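Local coordinates for phosphodiesterase MJ0936 (Methanocaldococcus jannaschii, PDB 2AHD), which is a phosphodiesterase of the calcineurin-like phosphoesterase superfamily, with an alpha/beta fold built on two mixed beta sheets, at residues G35-L40 with I53-G58; Y57-G62 with H97-S102; L91-T96 with V115-H120. One frame throughout, in Å; residues are numbered along the deposited sequence.

Contact 1: G35-L40 with I53-G58; sequences GDFVSL and IIATYG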
loop_
_atom_site.group_PDB
_atom_site.type_symbol
_atom_site.label_atom_id
_atom_site.label_comp_id
_atom_site.label_asym_id
_atom_site.label_seq_id
_atom_site.Cartn_x
_atom_site.Cartn_y
_atom_site.Cartn_z
ATOM N N GLY A 35 1.308 3.750 3.461
ATOM C CA GLY A 35 1.182 4.597 4.634
ATOM C C GLY A 35 2.228 4.532 5.703
ATOM O O GLY A 35 3.376 4.193 5.455
ATOM N N ASP A 36 1.807 4.880 6.907
ATOM C CA ASP A 36 2.698 4.873 8.046
ATOM C C ASP A 36 2.550 3.554 8.801
ATOM O O ASP A 36 1.494 3.270 9.365
ATOM C CB ASP A 36 2.379 6.024 9.028
ATOM C CG ASP A 36 2.112 7.362 8.341
ATOM O OD1 ASP A 36 0.930 7.767 8.265
ATOM O OD2 ASP A 36 3.073 8.012 7.895
ATOM N N PHE A 37 3.588 2.725 8.782
ATOM C CA PHE A 37 3.545 1.486 9.563
ATOM C C PHE A 37 3.683 2.201 10.865
ATOM O O PHE A 37 3.015 1.908 11.859
ATOM C CB PHE A 37 4.810 0.655 9.373
ATOM C CG PHE A 37 5.262 0.567 7.964
ATOM C CD1 PHE A 37 5.751 1.689 7.317
ATOM C CD2 PHE A 37 5.167 -0.635 7.270
ATOM C CE1 PHE A 37 6.133 1.616 5.994
ATOM C CE2 PHE A 37 5.546 -0.719 5.951
ATOM C CZ PHE A 37 6.030 0.405 5.308
ATOM N N VAL A 38 4.603 3.165 10.765
ATOM C CA VAL A 38 5.006 4.098 11.788
ATOM C C VAL A 38 6.150 3.610 12.658
ATOM O O VAL A 38 7.256 4.119 12.533
ATOM C CB VAL A 38 3.805 4.523 12.640
ATOM C CG1 VAL A 38 4.214 4.647 14.073
ATOM C CG2 VAL A 38 3.253 5.835 12.125
ATOM N N SER A 39 5.903 2.623 13.519
ATOM C CA SER A 39 6.939 2.132 14.415
ATOM C C SER A 39 7.694 0.932 13.876
ATOM O O SER A 39 7.127 0.098 13.176
ATOM C CB SER A 39 6.335 1.787 15.771
ATOM O OG SER A 39 5.921 2.948 16.456
ATOM N N LEU A 40 8.974 0.842 14.227
ATOM C CA LEU A 40 9.840 -0.248 13.787
ATOM C C LEU A 40 9.308 -1.630 14.088
ATOM O O LEU A 40 9.338 -2.502 13.220
ATOM C CB LEU A 40 11.232 -0.115 14.410
ATOM C CG LEU A 40 12.334 0.424 13.493
ATOM C CD1 LEU A 40 13.603 0.717 14.275
ATOM C CD2 LEU A 40 12.583 -0.596 12.400
ATOM N N ILE A 53 7.114 -6.993 -0.574
ATOM C CA ILE A 53 6.619 -5.654 -0.291
ATOM C C ILE A 53 7.182 -4.479 -1.078
ATOM O O ILE A 53 8.382 -4.393 -1.353
ATOM C CB ILE A 53 6.793 -5.336 1.220
ATOM C CG1 ILE A 53 6.102 -6.415 2.061
ATOM C CG2 ILE A 53 6.222 -3.958 1.533
ATOM C CD1 ILE A 53 6.321 -6.286 3.543
ATOM N N ILE A 54 6.279 -3.571 -1.428
ATOM C CA ILE A 54 6.609 -2.336 -2.136
ATOM C C ILE A 54 5.948 -1.286 -1.250
ATOM O O ILE A 54 4.735 -1.085 -1.317
ATOM C CB ILE A 54 5.969 -2.256 -3.549
ATOM C CG1 ILE A 54 6.253 -3.532 -4.346
ATOM C CG2 ILE A 54 6.515 -1.050 -4.290
ATOM C CD1 ILE A 54 5.521 -4.767 -3.834
ATOM N N ALA A 55 6.736 -0.637 -0.402
ATOM C CA ALA A 55 6.201 0.355 0.518
ATOM C C ALA A 55 6.703 1.763 0.254
ATOM O O ALA A 55 7.710 1.963 -0.412
ATOM C CB ALA A 55 6.530 -0.053 1.939
ATOM N N THR A 56 5.984 2.740 0.785
ATOM C CA THR A 56 6.346 4.140 0.633
ATOM C C THR A 56 6.325 4.791 2.003
ATOM O O THR A 56 5.499 4.447 2.847
ATOM C CB THR A 56 5.365 4.869 -0.286
ATOM O OG1 THR A 56 5.647 4.526 -1.646
ATOM C CG2 THR A 56 5.492 6.367 -0.118
ATOM N N TYR A 57 7.236 5.731 2.222
ATOM C CA TYR A 57 7.336 6.421 3.504
ATOM C C TYR A 57 6.162 7.352 3.776
ATOM O O TYR A 57 5.717 8.096 2.903
ATOM C CB TYR A 57 8.647 7.218 3.583
ATOM C CG TYR A 57 9.893 6.365 3.636
ATOM C CD1 TYR A 57 10.094 5.462 4.674
ATOM C CD2 TYR A 57 10.866 6.452 2.637
ATOM C CE1 TYR A 57 11.230 4.663 4.718
ATOM C CE2 TYR A 57 12.012 5.653 2.674
ATOM C CZ TYR A 57 12.186 4.759 3.717
ATOM O OH TYR A 57 13.301 3.949 3.751
ATOM N N GLY A 58 5.663 7.296 4.999
ATOM C CA GLY A 58 4.568 8.151 5.382
ATOM C C GLY A 58 5.198 9.329 6.075
ATOM O O GLY A 58 6.390 9.321 6.314
#
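Ala-55 and Phe-37 make the apolar part of this contact. The methyl CB of Ala-55 meets the edge of the Phe-37 ring, close to the ring plane. It lies 3.4 Å from Phe-37 CZ, and CE2 is the next ring atom, at 4.2 Å from the same methyl. The ring therefore turns its edge, not a face, to the methyl.

At Thr-56 the backbone does the touching. Its carbonyl O lies 3.4 Å from Gly-35 O. Both are acceptors, so this is contact without a bond. The same Thr-56 O sits obliquely to the Phe-37 ring, with CE1 as the nearest ring atom.

The chain then reaches Gly-58, whose CA is 4.6 Å from the CA of Asp-36. With CG anti to the carbonyl carbon of Asp-36 (chi1 -44°), the carboxylate lies beside the Gly-58 backbone, and OD2 is nearest to Gly-58 CA. OD2 accepts a hydrogen bond from Asn-60 N, so the buried carboxylate is tied to the loop that follows this glycine. The Asp-36 side chain also touches His-97, in the loop after strand 91-96. Asp-36 O takes a hydrogen bond from Thr-9 OG1. Gly-35-Asp-36 is the GD motif of the calcineurin-like family. In relatives, the loop carrying it borders the active site.

Strand 52-56 runs parallel between strands 30-33 and 79-81 of the six-stranded sheet. Phe-37 stacks on His-33 and packs against Ile-80 of strand 79-81 and against Ile-43 and Phe-46 of helix 43-46. Ala-55 also touches Ile-80, so the meeting of ring and methyl lies between that short helix and the sheet.

Contact 2: Y57-G62 with H97-S102; sequences YGNNDG and HGHHQS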
loop_
_atom_site.group_PDB
_atom_site.type_symbol
_atom_site.label_atom_id
_atom_site.label_comp_id
_atom_site.label_asym_id
_atom_site.label_seq_id
_atom_site.Cartn_x
_atom_site.Cartn_y
_atom_site.Cartn_z
ATOM N N TYR A 57 7.236 5.731 2.222
ATOM C CA TYR A 57 7.336 6.421 3.504
ATOM C C TYR A 57 6.162 7.352 3.776
ATOM O O TYR A 57 5.717 8.096 2.903
ATOM C CB TYR A 57 8.647 7.218 3.583
ATOM C CG TYR A 57 9.893 6.365 3.636
ATOM C CD1 TYR A 57 10.094 5.462 4.674
ATOM C CD2 TYR A 57 10.866 6.452 2.637
ATOM C CE1 TYR A 57 11.230 4.663 4.718
ATOM C CE2 TYR A 57 12.012 5.653 2.674
ATOM C CZ TYR A 57 12.186 4.759 3.717
ATOM O OH TYR A 57 13.301 3.949 3.751
ATOM N N GLY A 58 5.663 7.296 4.999
ATOM C CA GLY A 58 4.568 8.151 5.382
ATOM C C GLY A 58 5.198 9.329 6.075
ATOM O O GLY A 58 6.390 9.321 6.314
ATOM N N ASN A 59 4.410 10.340 6.400
ATOM C CA ASN A 59 4.944 11.514 7.071
ATOM C C ASN A 59 5.213 11.227 8.536
ATOM O O ASN A 59 5.893 12.003 9.197
ATOM C CB ASN A 59 3.963 12.679 6.941
ATOM C CG ASN A 59 2.546 12.261 7.230
ATOM O OD1 ASN A 59 2.055 11.260 6.690
ATOM N ND2 ASN A 59 1.871 13.016 8.089
ATOM N N ASN A 60 4.691 10.115 9.044
ATOM C CA ASN A 60 4.884 9.779 10.445
ATOM C C ASN A 60 5.939 8.715 10.669
ATOM O O ASN A 60 6.326 8.452 11.808
ATOM C CB ASN A 60 3.564 9.333 11.054
ATOM C CG ASN A 60 2.571 10.451 11.145
ATOM O OD1 ASN A 60 2.766 11.400 11.891
ATOM N ND2 ASN A 60 1.501 10.356 10.380
ATOM N N ASP A 61 6.399 8.098 9.588
ATOM C CA ASP A 61 7.420 7.070 9.705
ATOM C C ASP A 61 8.718 7.749 10.131
ATOM O O ASP A 61 9.449 8.291 9.302
ATOM C CB ASP A 61 7.627 6.339 8.372
ATOM C CG ASP A 61 6.373 5.625 7.882
ATOM O OD1 ASP A 61 5.663 5.016 8.705
ATOM O OD2 ASP A 61 6.103 5.649 6.668
ATOM N N GLY A 62 8.993 7.717 11.428
ATOM C CA GLY A 62 10.190 8.347 11.950
ATOM C C GLY A 62 11.520 7.713 11.585
ATOM O O GLY A 62 12.491 8.425 11.336
ATOM N N HIS A 97 2.549 7.844 -0.430
ATOM C CA HIS A 97 1.683 8.086 0.714
ATOM C C HIS A 97 1.069 9.438 0.398
ATOM O O HIS A 97 1.799 10.338 -0.013
ATOM C CB HIS A 97 2.548 8.183 1.967
ATOM C CG HIS A 97 1.790 8.485 3.217
ATOM N ND1 HIS A 97 0.992 7.557 3.844
ATOM C CD2 HIS A 97 1.737 9.602 3.979
ATOM C CE1 HIS A 97 0.482 8.088 4.940
ATOM N NE2 HIS A 97 0.918 9.328 5.046
ATOM N N GLY A 98 -0.245 9.589 0.559
ATOM C CA GLY A 98 -0.876 10.880 0.271
ATOM C C GLY A 98 0.134 12.017 0.215
ATOM O O GLY A 98 0.554 12.413 -0.864
ATOM N N HIS A 99 0.496 12.565 1.370
ATOM C CA HIS A 99 1.538 13.578 1.431
ATOM C C HIS A 99 1.440 14.765 0.507
ATOM O O HIS A 99 0.596 15.633 0.650
ATOM C CB HIS A 99 2.864 12.907 1.125
ATOM C CG HIS A 99 3.695 12.619 2.324
ATOM N ND1 HIS A 99 4.797 11.792 2.274
ATOM C CD2 HIS A 99 3.625 13.085 3.591
ATOM C CE1 HIS A 99 5.373 11.763 3.460
ATOM N NE2 HIS A 99 4.682 12.540 4.278
ATOM N N HIS A 100 2.375 14.772 -0.436
ATOM C CA HIS A 100 2.539 15.793 -1.452
ATOM C C HIS A 100 1.381 15.802 -2.439
ATOM O O HIS A 100 1.355 15.034 -3.401
ATOM C CB HIS A 100 3.839 15.523 -2.196
ATOM C CG HIS A 100 4.960 15.063 -1.311
ATOM N ND1 HIS A 100 5.701 15.926 -0.529
ATOM C CD2 HIS A 100 5.474 13.827 -1.094
ATOM C CE1 HIS A 100 6.623 15.243 0.127
ATOM N NE2 HIS A 100 6.506 13.968 -0.198
ATOM N N GLN A 101 0.425 16.687 -2.193
ATOM C CA GLN A 101 -0.751 16.816 -3.039
ATOM C C GLN A 101 -0.371 16.899 -4.511
ATOM O O GLN A 101 -0.698 16.022 -5.309
ATOM C CB GLN A 101 -1.526 18.073 -2.640
ATOM C CG GLN A 101 -2.703 18.415 -3.551
ATOM C CD GLN A 101 -3.816 17.377 -3.499
ATOM O OE1 GLN A 101 -3.647 16.239 -3.943
ATOM N NE2 GLN A 101 -4.960 17.768 -2.950
ATOM N N SER A 102 0.325 17.977 -4.843
ATOM C CA SER A 102 0.771 18.254 -6.193
ATOM C C SER A 102 1.378 17.073 -6.942
ATOM O O SER A 102 0.951 16.758 -8.052
ATOM C CB SER A 102 1.760 19.420 -6.155
ATOM O OG SER A 102 2.483 19.418 -4.933
HETATM O O HOH W 1 5.097 9.510 -0.023
#
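Asn-59 reaches His-97 through its amide oxygen. Two family motifs meet here: the Gly-Asn loop after strand 52-56 and the His-Gly-His turn after strand 91-96. In calcineurin-like phosphoesterases such loops line the active site, and the same is probable here.

The Asn-59 and His-97 side chains cross at about a right angle, with amide and ring planes 33° apart. His-97 NE2 donates to Asn-59 OD1 at 2.8 Å. The bond is bent and weak, although OD1 lies near the ring plane. With CG anti to the backbone N of His-97 (chi1 178°), the ring lies against Gly-58. Gly-58 presents its CA to one face of that ring, 3.6 Å from the centroid, in a CH-pi contact.

The His-99 ring is turned more steeply to the Asn-59 amide, at 63°. One of its faces receives CD2 of His-97 over the centre, so the two histidines of the turn pack edge against face. His-97 ND1 turns to Cys-34 O in a weak hydrogen bond, and the ring also meets that of His-120.

A water lies between the segments. It accepts from His-97 N at 3.1 Å, donates weakly to Tyr-57 O at 3.3 Å, and lies 3.3 Å from His-99 ND1.

Contact 3: L91-T96 with V115-H120; sequences LKFFIT and VVIYGH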
loop_
_atom_site.group_PDB
_atom_site.type_symbol
_atom_site.label_atom_id
_atom_site.label_comp_id
_atom_site.label_asym_id
_atom_site.label_seq_id
_atom_site.Cartn_x
_atom_site.Cartn_y
_atom_site.Cartn_z
ATOM N N LEU A 91 0.817 -3.135 -16.563
ATOM C CA LEU A 91 0.264 -1.912 -15.984
ATOM C C LEU A 91 1.306 -0.999 -15.376
ATOM O O LEU A 91 2.247 -1.459 -14.739
ATOM C CB LEU A 91 -0.777 -2.268 -14.929
ATOM C CG LEU A 91 -1.991 -2.993 -15.501
ATOM C CD1 LEU A 91 -2.811 -3.619 -14.385
ATOM C CD2 LEU A 91 -2.812 -2.008 -16.317
ATOM N N LYS A 92 1.121 0.301 -15.585
ATOM C CA LYS A 92 2.029 1.321 -15.065
ATOM C C LYS A 92 1.513 1.813 -13.722
ATOM O O LYS A 92 0.395 2.322 -13.626
ATOM C CB LYS A 92 2.121 2.501 -16.040
ATOM C CG LYS A 92 3.504 2.722 -16.654
ATOM C CD LYS A 92 3.954 1.531 -17.492
ATOM C CE LYS A 92 3.029 1.288 -18.678
ATOM N NZ LYS A 92 3.454 0.093 -19.468
ATOM N N PHE A 93 2.335 1.654 -12.690
ATOM C CA PHE A 93 1.969 2.064 -11.342
ATOM C C PHE A 93 2.759 3.261 -10.837
ATOM O O PHE A 93 3.880 3.514 -11.279
ATOM C CB PHE A 93 2.206 0.925 -10.343
ATOM C CG PHE A 93 1.217 -0.200 -10.436
ATOM C CD1 PHE A 93 1.295 -1.136 -11.452
ATOM C CD2 PHE A 93 0.222 -0.342 -9.479
ATOM C CE1 PHE A 93 0.396 -2.199 -11.510
ATOM C CE2 PHE A 93 -0.677 -1.403 -9.533
ATOM C CZ PHE A 93 -0.588 -2.332 -10.549
ATOM N N PHE A 94 2.145 3.996 -9.915
ATOM C CA PHE A 94 2.785 5.116 -9.233
ATOM C C PHE A 94 2.249 5.080 -7.823
ATOM O O PHE A 94 1.055 5.248 -7.608
ATOM C CB PHE A 94 2.464 6.468 -9.826
ATOM C CG PHE A 94 3.196 7.580 -9.143
ATOM C CD1 PHE A 94 4.584 7.593 -9.113
ATOM C CD2 PHE A 94 2.509 8.598 -8.503
ATOM C CE1 PHE A 94 5.279 8.607 -8.457
ATOM C CE2 PHE A 94 3.198 9.621 -7.840
ATOM C CZ PHE A 94 4.586 9.621 -7.821
ATOM N N ILE A 95 3.143 4.863 -6.867
ATOM C CA ILE A 95 2.771 4.750 -5.472
ATOM C C ILE A 95 3.383 5.837 -4.609
ATOM O O ILE A 95 4.526 6.231 -4.804
ATOM C CB ILE A 95 3.209 3.394 -4.935
ATOM C CG1 ILE A 95 2.736 2.299 -5.888
ATOM C CG2 ILE A 95 2.651 3.178 -3.555
ATOM C CD1 ILE A 95 3.205 0.917 -5.517
ATOM N N THR A 96 2.606 6.321 -3.651
ATOM C CA THR A 96 3.069 7.364 -2.743
ATOM C C THR A 96 2.061 7.558 -1.628
ATOM O O THR A 96 0.870 7.423 -1.844
ATOM C CB THR A 96 3.289 8.726 -3.481
ATOM O OG1 THR A 96 3.813 9.685 -2.555
ATOM C CG2 THR A 96 1.982 9.263 -4.068
ATOM N N VAL A 115 -2.272 2.916 -13.048
ATOM C CA VAL A 115 -2.806 2.906 -11.700
ATOM C C VAL A 115 -2.040 3.885 -10.833
ATOM O O VAL A 115 -0.855 4.090 -11.040
ATOM C CB VAL A 115 -2.677 1.498 -11.091
ATOM C CG1 VAL A 115 -3.456 1.411 -9.795
ATOM C CG2 VAL A 115 -3.168 0.459 -12.095
ATOM N N VAL A 116 -2.732 4.508 -9.882
ATOM C CA VAL A 116 -2.105 5.438 -8.938
ATOM C C VAL A 116 -2.644 5.097 -7.556
ATOM O O VAL A 116 -3.831 5.219 -7.290
ATOM C CB VAL A 116 -2.416 6.906 -9.256
ATOM C CG1 VAL A 116 -1.744 7.798 -8.252
ATOM C CG2 VAL A 116 -1.922 7.249 -10.635
ATOM N N ILE A 117 -1.753 4.644 -6.686
ATOM C CA ILE A 117 -2.112 4.245 -5.338
ATOM C C ILE A 117 -1.537 5.205 -4.302
ATOM O O ILE A 117 -0.399 5.643 -4.430
ATOM C CB ILE A 117 -1.587 2.835 -5.062
ATOM C CG1 ILE A 117 -2.081 1.886 -6.157
ATOM C CG2 ILE A 117 -2.026 2.379 -3.680
ATOM C CD1 ILE A 117 -1.570 0.488 -6.019
ATOM N N TYR A 118 -2.316 5.527 -3.273
ATOM C CA TYR A 118 -1.855 6.450 -2.237
ATOM C C TYR A 118 -2.683 6.306 -0.972
ATOM O O TYR A 118 -3.757 5.734 -1.009
ATOM C CB TYR A 118 -1.946 7.885 -2.749
ATOM C CG TYR A 118 -3.357 8.391 -2.814
ATOM C CD1 TYR A 118 -3.859 9.229 -1.825
ATOM C CD2 TYR A 118 -4.207 7.996 -3.835
ATOM C CE1 TYR A 118 -5.170 9.660 -1.851
ATOM C CE2 TYR A 118 -5.524 8.416 -3.877
ATOM C CZ TYR A 118 -6.001 9.252 -2.883
ATOM O OH TYR A 118 -7.299 9.702 -2.935
ATOM N N GLY A 119 -2.178 6.825 0.143
ATOM C CA GLY A 119 -2.907 6.740 1.400
ATOM C C GLY A 119 -2.954 8.101 2.064
ATOM O O GLY A 119 -3.411 9.067 1.461
ATOM N N HIS A 120 -2.506 8.177 3.311
ATOM C CA HIS A 120 -2.452 9.442 4.045
ATOM C C HIS A 120 -3.747 10.088 4.486
ATOM O O HIS A 120 -3.838 10.569 5.607
ATOM C CB HIS A 120 -1.676 10.472 3.244
ATOM C CG HIS A 120 -1.620 11.819 3.889
ATOM N ND1 HIS A 120 -1.232 12.001 5.200
ATOM C CD2 HIS A 120 -1.849 13.054 3.390
ATOM C CE1 HIS A 120 -1.219 13.289 5.479
ATOM N NE2 HIS A 120 -1.588 13.950 4.398
#
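Phe-93 and Val-115 lie side by side and point the same way. Val-115 CB sits over one face of the Phe-93 ring, displaced toward its rim, 3.8 Å from Phe-93 CD2. This is a CH-pi contact. With CG anti to the carbonyl carbon of Phe-93 (chi1 -73°), the ring lies alongside Val-115. Ile-117 approaches the same ring differently: its CD1 meets the edge, near the ring plane, 4.0 Å from Phe-93 CD2. Ile-95 completes this face, with CG1 4.4 Å from Ile-117 CB. On the other face Phe-94 turns its ring edge to Val-116, CD2 to CG1 at 4.3 Å. Thr-96 and Tyr-118 follow on that face.

Behind these side chains is a parallel strand pair, with directions 18° apart. Val-115 N donates to Lys-92 O at 2.8 Å, nearly straight. Ile-117 N donates to Phe-94 O at 3.0 Å, and Thr-96 N to Ile-117 O at 3.2 Å. A weaker bond runs from Phe-94 N to Val-115 O. Ile-95 is paired with Ile-117.

The strands belong to a beta-alpha-beta crossover through helix 101-110. That helix covers the face of Phe-94, Thr-96, Val-116 and Tyr-118, with Leu-104, Ala-107 and Ile-108 touching them. Strands 83-88 and 133-136 flank the pair in the five-stranded sheet, and Phe-93 also packs on Val-86 and Ile-88.

The side chains of Phe-93, Ile-95, Val-115 and Ile-117 are hydrocarbon and meet by apolar packing alone. On the other face Thr-96 OG1 has a weak hydrogen bond to Asp-82 O. The backbone hydrogen bonds fix the strand register, and that register sets Val-115 over the Phe-93 ring and Ile-117 at its edge.

From the N terminus, contact 1 comes first. It closes the loop from Gly-35 to Gly-58, which holds helix 43-46. Contact 2 opens where contact 1 ends, and the two share Tyr-57 and Gly-58. It closes a longer excursion through helix 64-74 and strands 79-81, 83-88 and 91-96. Contact 3 opens on strand 91-96, inside that excursion, and closes after helix 101-110, so contacts 2 and 3 cross. Contact 1 lies at the six-stranded sheet and contact 3 within the five-stranded one. Contact 2 bridges their loops, and His-120 packs on its His-97 turn. Thr-56 and Ile-54 touch strand 91-96, where the sheets meet.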